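PDB 7KZW: FTT_1639c, which is of unknown function but is probably membrane-anchored, the chain here being the mostly beta-stranded C-terminal part of a Francisella tularensis protein with a predicted transmembrane helix. Local coordinates for residues K18-A22 against C96-D100; N51-G55 against I75-G79. The protein carries 3 engineered substitutions. All blocks are in the same frame, centred on the assembly; numbering follows the deposited sequence.

Contact 1: residues K18-A22 against C96-D100. Engineered in segment 18-22: Met20 (natural residue Leu).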
ATOM      1  N   LYS A  18     -20.317  -9.011  -1.316  1.00 24.90           N
ATOM      2  CA  LYS A  18     -20.497 -10.427  -1.657  1.00 28.55           C
ATOM      3  C   LYS A  18     -19.333 -11.266  -1.142  1.00 30.93           C
ATOM      4  O   LYS A  18     -19.522 -12.384  -0.643  1.00 30.04           O
ATOM      5  CB  LYS A  18     -20.596 -10.537  -3.182  1.00 31.88           C
ATOM      6  CG  LYS A  18     -20.710 -11.962  -3.724  1.00 42.56           C
ATOM      7  CD  LYS A  18     -20.308 -12.003  -5.200  1.00 46.46           C
ATOM      8  CE  LYS A  18     -21.162 -11.036  -6.022  1.00 49.08           C
ATOM      9  NZ  LYS A  18     -21.094 -11.266  -7.505  1.00 50.97           N
ATOM     10  N   ASN A  19     -18.130 -10.718  -1.216  1.00 24.04           N
ATOM     11  CA  ASN A  19     -16.910 -11.411  -0.832  1.00 22.54           C
ATOM     12  C   ASN A  19     -16.404 -10.983   0.538  1.00 20.50           C
ATOM     13  O   ASN A  19     -15.418 -11.544   1.012  1.00 22.02           O
ATOM     14  CB  ASN A  19     -15.839 -11.183  -1.910  1.00 29.14           C
ATOM     15  CG  ASN A  19     -16.305 -11.656  -3.284  1.00 37.80           C
ATOM     16  OD1 ASN A  19     -16.882 -12.737  -3.408  1.00 39.83           O
ATOM     17  ND2 ASN A  19     -16.099 -10.834  -4.311  1.00 34.13           N
HETATM   18  N   MSE A  20     -17.121 -10.092   1.225  1.00 19.34           N
HETATM   19  CA  MSE A  20     -16.648  -9.417   2.429  1.00 18.80           C
HETATM   20  C   MSE A  20     -15.131  -9.054   2.349  1.00 16.99           C
HETATM   21  O   MSE A  20     -14.305  -9.395   3.220  1.00 18.15           O
HETATM   22  CB  MSE A  20     -17.059 -10.160   3.738  1.00 21.20           C
HETATM   23  CG  MSE A  20     -18.651  -9.941   4.119  1.00 20.83           C
HETATM   24 SE   MSE A  20     -19.010 -10.922   5.712  0.28 23.34          SE
HETATM   25  CE  MSE A  20     -20.931 -10.576   5.842  1.00 39.00           C
ATOM     26  N   THR A  21     -14.776  -8.328   1.293  1.00 16.05           N
ATOM     27  CA  THR A  21     -13.428  -7.801   1.108  1.00 15.96           C
ATOM     28  C   THR A  21     -13.492  -6.282   1.072  1.00 14.10           C
ATOM     29  O   THR A  21     -14.533  -5.684   0.779  1.00 14.48           O
ATOM     30  CB  THR A  21     -12.796  -8.245  -0.187  1.00 17.26           C
ATOM     31  OG1 THR A  21     -13.666  -7.895  -1.267  1.00 17.29           O
ATOM     32  CG2 THR A  21     -12.588  -9.769  -0.192  1.00 20.30           C
ATOM     33  N   ALA A  22     -12.368  -5.659   1.395  1.00 12.73           N
ATOM     34  CA  ALA A  22     -12.233  -4.218   1.248  1.00 11.63           C
ATOM     35  C   ALA A  22     -10.765  -3.918   1.018  1.00 12.01           C
ATOM     36  O   ALA A  22      -9.885  -4.755   1.306  1.00 12.77           O
ATOM     37  CB  ALA A  22     -12.813  -3.424   2.428  1.00 13.48           C
ATOM     38  N   CYS A  96      -8.348  -6.368   3.106  1.00 13.10           N
ATOM     39  CA  CYS A  96      -8.938  -7.182   4.245  0.60 13.42           C
ATOM     40  C   CYS A  96     -10.045  -8.178   3.744  1.00 14.17           C
ATOM     41  O   CYS A  96     -10.692  -8.000   2.683  1.00 16.02           O
ATOM     42  CB  CYS A  96      -9.502  -6.232   5.300  0.60 15.40           C
ATOM     43  SG  CYS A  96     -10.942  -5.257   4.763  0.60 14.75           S
ATOM     44  N   LYS A  97     -10.112  -9.270   4.443  1.00 12.47           N
ATOM     45  CA  LYS A  97     -11.072 -10.292   4.064  1.00 13.38           C
ATOM     46  C   LYS A  97     -11.780 -10.762   5.316  1.00 13.59           C
ATOM     47  O   LYS A  97     -11.121 -11.267   6.236  1.00 13.71           O
ATOM     48  CB  LYS A  97     -10.355 -11.472   3.389  1.00 16.48           C
ATOM     49  CG  LYS A  97     -11.201 -12.701   3.133  1.00 20.94           C
ATOM     50  CD  LYS A  97     -12.093 -12.509   1.943  1.00 24.32           C
ATOM     51  CE  LYS A  97     -12.636 -13.879   1.495  1.00 25.69           C
ATOM     52  NZ  LYS A  97     -13.749 -13.714   0.517  1.00 24.96           N
ATOM     53  N   GLY A  98     -13.110 -10.705   5.316  1.00 14.23           N
ATOM     54  CA  GLY A  98     -13.891 -11.257   6.413  1.00 14.98           C
ATOM     55  C   GLY A  98     -14.558 -10.174   7.238  1.00 14.94           C
ATOM     56  O   GLY A  98     -14.058  -9.047   7.370  1.00 14.33           O
ATOM     57  N   LYS A  99     -15.708 -10.534   7.830  1.00 15.80           N
ATOM     58  CA  LYS A  99     -16.521  -9.585   8.591  1.00 16.08           C
ATOM     59  C   LYS A  99     -15.722  -8.860   9.649  1.00 15.47           C
ATOM     60  O   LYS A  99     -15.912  -7.649   9.857  1.00 17.21           O
ATOM     61  CB  LYS A  99     -17.733 -10.328   9.212  1.00 20.59           C
ATOM     62  CG  LYS A  99     -18.717  -9.440   9.983  1.00 25.15           C
ATOM     63  CD  LYS A  99     -19.457 -10.241  11.124  1.00 37.46           C
ATOM     64  CE  LYS A  99     -19.896  -9.262  12.249  1.00 45.37           C
ATOM     65  NZ  LYS A  99     -19.124  -9.430  13.554  1.00 45.49           N
ATOM     66  N   ASP A 100     -14.880  -9.581  10.388  1.00 15.43           N
ATOM     67  CA  ASP A 100     -14.153  -8.996  11.514  1.00 15.39           C
ATOM     68  C   ASP A 100     -12.724  -8.622  11.164  1.00 13.97           C
ATOM     69  O   ASP A 100     -11.914  -8.363  12.068  1.00 17.43           O
ATOM     70  CB  ASP A 100     -14.101  -9.948  12.720  1.00 20.46           C
ATOM     71  CG  ASP A 100     -15.483 -10.336  13.200  1.00 29.94           C
ATOM     72  OD1 ASP A 100     -16.352  -9.448  13.228  1.00 26.99           O
ATOM     73  OD2 ASP A 100     -15.711 -11.525  13.531  1.00 33.60           O
TER

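Contact 2: residues N51-G55 against I75-G79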
ATOM      1  N   ASN A  51       9.652  -0.143   5.120  1.00 11.67           N
ATOM      2  CA  ASN A  51       9.512  -0.803   6.398  1.00 11.18           C
ATOM      3  C   ASN A  51       8.050  -0.691   6.815  1.00 12.14           C
ATOM      4  O   ASN A  51       7.489   0.413   6.828  1.00 12.63           O
ATOM      5  CB  ASN A  51      10.299  -0.036   7.461  1.00 18.56           C
ATOM      6  CG  ASN A  51      11.733  -0.392   7.487  1.00 26.81           C
ATOM      7  OD1 ASN A  51      12.592   0.353   6.956  1.00 26.64           O
ATOM      8  ND2 ASN A  51      12.021  -1.519   8.150  1.00 32.46           N
ATOM      9  N   ILE A  52       7.411  -1.805   7.133  1.00 11.11           N
ATOM     10  CA  ILE A  52       6.076  -1.728   7.692  0.52 11.93           C
ATOM     11  C   ILE A  52       6.055  -2.370   9.076  1.00 11.10           C
ATOM     12  O   ILE A  52       6.910  -3.190   9.427  1.00 14.19           O
ATOM     13  CB  ILE A  52       5.028  -2.374   6.811  0.52 12.09           C
ATOM     14  CG1 ILE A  52       5.153  -3.891   6.903  0.52 11.47           C
ATOM     15  CG2 ILE A  52       5.189  -1.875   5.393  0.52 14.76           C
ATOM     16  CD1 ILE A  52       3.905  -4.587   6.407  0.52 14.34           C
ATOM     17  N   TYR A  53       5.115  -1.870   9.890  1.00 11.99           N
ATOM     18  CA  TYR A  53       4.978  -2.300  11.275  1.00 12.30           C
ATOM     19  C   TYR A  53       3.516  -2.625  11.425  1.00 13.24           C
ATOM     20  O   TYR A  53       2.663  -1.847  10.981  1.00 12.05           O
ATOM     21  CB  TYR A  53       5.393  -1.143  12.226  1.00 14.20           C
ATOM     22  CG  TYR A  53       6.768  -0.621  11.939  1.00 13.51           C
ATOM     23  CD1 TYR A  53       6.950   0.374  10.938  1.00 14.38           C
ATOM     24  CD2 TYR A  53       7.871  -1.163  12.553  1.00 13.27           C
ATOM     25  CE1 TYR A  53       8.220   0.837  10.605  1.00 16.21           C
ATOM     26  CE2 TYR A  53       9.154  -0.720  12.197  1.00 16.84           C
ATOM     27  CZ  TYR A  53       9.288   0.283  11.228  1.00 16.67           C
ATOM     28  OH  TYR A  53      10.586   0.712  10.940  1.00 22.42           O
ATOM     29  N   VAL A  54       3.201  -3.781  12.026  1.00 10.97           N
ATOM     30  CA  VAL A  54       1.820  -4.233  12.113  1.00 11.55           C
ATOM     31  C   VAL A  54       1.524  -4.609  13.552  1.00 10.77           C
ATOM     32  O   VAL A  54       2.338  -5.311  14.198  1.00 12.04           O
ATOM     33  CB  VAL A  54       1.564  -5.425  11.172  1.00 11.84           C
ATOM     34  CG1 VAL A  54       0.174  -6.025  11.321  1.00 12.07           C
ATOM     35  CG2 VAL A  54       1.828  -5.063   9.669  1.00 14.21           C
ATOM     36  N   GLY A  55       0.398  -4.137  14.074  1.00 10.63           N
ATOM     37  CA  GLY A  55      -0.090  -4.533  15.386  1.00 10.77           C
ATOM     38  C   GLY A  55      -1.206  -5.541  15.209  1.00 10.84           C
ATOM     39  O   GLY A  55      -0.978  -6.653  14.706  1.00 10.89           O
ATOM     40  N   ILE A  75       2.738  -9.199   2.370  1.00 13.23           N
ATOM     41  CA  ILE A  75       3.278  -9.162   3.740  1.00 13.23           C
ATOM     42  C   ILE A  75       2.131  -8.902   4.699  1.00 11.06           C
ATOM     43  O   ILE A  75       1.193  -8.146   4.390  1.00 12.52           O
ATOM     44  CB  ILE A  75       4.408  -8.130   3.865  1.00 16.29           C
ATOM     45  CG1 ILE A  75       5.030  -8.153   5.286  1.00 15.74           C
ATOM     46  CG2 ILE A  75       3.964  -6.736   3.451  1.00 15.10           C
ATOM     47  CD1 ILE A  75       6.388  -7.371   5.280  1.00 18.46           C
ATOM     48  N   THR A  76       2.187  -9.555   5.855  1.00 12.07           N
ATOM     49  CA  THR A  76       1.109  -9.502   6.835  1.00 11.52           C
ATOM     50  C   THR A  76       1.587  -9.084   8.214  1.00 13.50           C
ATOM     51  O   THR A  76       0.780  -9.043   9.146  1.00 13.92           O
ATOM     52  CB  THR A  76       0.408 -10.842   6.965  1.00 13.43           C
ATOM     53  OG1 THR A  76       1.350 -11.810   7.458  1.00 16.94           O
ATOM     54  CG2 THR A  76      -0.141 -11.267   5.624  1.00 15.45           C
ATOM     55  N   GLN A  77       2.880  -8.815   8.374  1.00 13.03           N
ATOM     56  CA  GLN A  77       3.448  -8.600   9.712  1.00 13.53           C
ATOM     57  C   GLN A  77       4.596  -7.630   9.530  1.00 13.27           C
ATOM     58  O   GLN A  77       5.006  -7.329   8.413  1.00 14.71           O
ATOM     59  CB  GLN A  77       3.966  -9.924  10.285  1.00 13.38           C
ATOM     60  CG  GLN A  77       5.042 -10.528   9.376  1.00 22.69           C
ATOM     61  CD  GLN A  77       5.561 -11.905   9.866  1.00 31.56           C
ATOM     62  OE1 GLN A  77       4.802 -12.733  10.373  1.00 40.99           O
ATOM     63  NE2 GLN A  77       6.859 -12.141   9.697  1.00 31.94           N
ATOM     64  N   THR A  78       5.104  -7.086  10.639  1.00 11.97           N
ATOM     65  CA  THR A  78       6.206  -6.145  10.575  1.00 12.60           C
ATOM     66  C   THR A  78       7.353  -6.735   9.789  1.00 13.88           C
ATOM     67  O   THR A  78       7.734  -7.894   9.983  1.00 14.88           O
ATOM     68  CB  THR A  78       6.665  -5.898  12.030  1.00 12.72           C
ATOM     69  OG1 THR A  78       5.552  -5.326  12.759  1.00 13.64           O
ATOM     70  CG2 THR A  78       7.877  -4.991  12.129  1.00 13.99           C
ATOM     71  N   GLY A  79       7.935  -5.923   8.921  1.00 11.85           N
ATOM     72  CA  GLY A  79       9.071  -6.392   8.147  1.00 12.34           C
ATOM     73  C   GLY A  79       9.457  -5.339   7.135  1.00 11.94           C
ATOM     74  O   GLY A  79       8.818  -4.310   6.991  1.00 15.30           O
TER
HETATM   75  O   HOH W   1       3.525  -7.742  13.086  1.00 16.94           O

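Contact 1: residues K18-A22 against C96-D100
Cys96 forms an antiparallel hydrogen-bonded pair with Ala22. Cys96 N donates to Ala22 O at 2.9 Å, and Ala22 N donates back to Cys96 O at 3.2 Å. On the same face of the sheet, Ala22 CB and Cys96 SG touch at 3.5 Å; Glu127 and Tyr124 of the short helix 124-127 cover this pair. Cys96 O also receives a CA-H...O contact from Thr21 CA at 3.2 Å. Lys97 comes next, opposite Thr21 in a non-hydrogen-bonded pair. Its aliphatic part lies against the threonine, with Lys97 CD 3.5 Å from Thr21 CG2. The lysine side chain then reaches past the start of strand 21-27, where Lys97 NZ donates to Asn19 O at 2.8 Å. Strand 21-27 is flanked here by strand 90-97 and, through a hairpin, by strand 6-16. That hairpin contains a G1 beta bulge, in which Met20 and Thr21 both face Ser16. Met20, engineered from Leu and present as selenomethionine, takes the bulge's positive phi of 38°. Gly98 N donates to Met20 O at 2.7 Å, nearly straight at 175°. A CB on Gly98 would jam against Lys97 O at its phi of 110°. Lys99 CB packs on Met20 SE at 3.8 Å, while the lysine's end leads away to a salt bridge with Asp100, Lys99 NZ to Asp100 OD1 at 2.8 Å.

Contact 2: residues N51-G55 against I75-G79
Two backbone hydrogen bonds join strand 48-58 to the start of strand 79-83. Ile52 N donates to Gly79 O at 2.9 Å, and Gly79 N donates to Ile52 O at 3.0 Å. Ile52 and Gly79 thus form an antiparallel hydrogen-bonded pair. Ile52 O also receives a CA-H...O contact from Thr78 CA at 3.2 Å. Regular pairing would next bring Val54 opposite Gln77, but residues 76-78 are loop and swing off the strand edge. A side chain and a water serve Val54 instead. Val54 N donates to Thr78 OG1 at 2.9 Å. Water 1 donates to Val54 O at 2.9 Å and accepts from Thr78 N at 3.0 Å, so it bridges the two backbones where they part. The side of strand 48-58 that faces strand 79-83 is therefore satisfied by backbone at Ile52 and by side chain and water at Val54. Thr76 O accepts from Asn57 ND2. Ile52 CD1 meets Ile75 CG2 at 3.7 Å in an apolar contact, and Val54 CG2 packs on the loop backbone, 3.8 Å from Gln77 C. Gly79 passes close to Ile75; a CB there would be crowded by Ile75 CD1. On the outside, Tyr53 CD2 rests 3.9 Å from Thr78 CG2. The backbone of Asn51, Tyr53 and Gly55 hydrogen-bonds to strand 102-111, through Ile108, Lys106 and Asp104. Ile52 and Ile75 share contacts with Phe62 of strand 60-65 and Phe81 of strand 79-83, while the exposed loop links the two outermost strands, 72-75 and 79-83.

Overall arrangement
Contact 1 and contact 2 belong to one curled, mostly antiparallel sheet but do not touch. Their centres are 20 Å apart and their nearest atoms about 10 Å. Contact 1 joins neighbours inside the strand order, 21-27 and 90-97, at the end of the fold near helix 124-127. Contact 2 lies at an edge, where strand 79-83 begins along strand 48-58. The centre of contact 1 lies about 17 Å from the centre of the chain, that of contact 2 about 12 Å. Along the chain, 51-55 and 75-79 are nested within the loop that 18-22 and 96-100 close. With the function unknown, neither contact can be tied to a site.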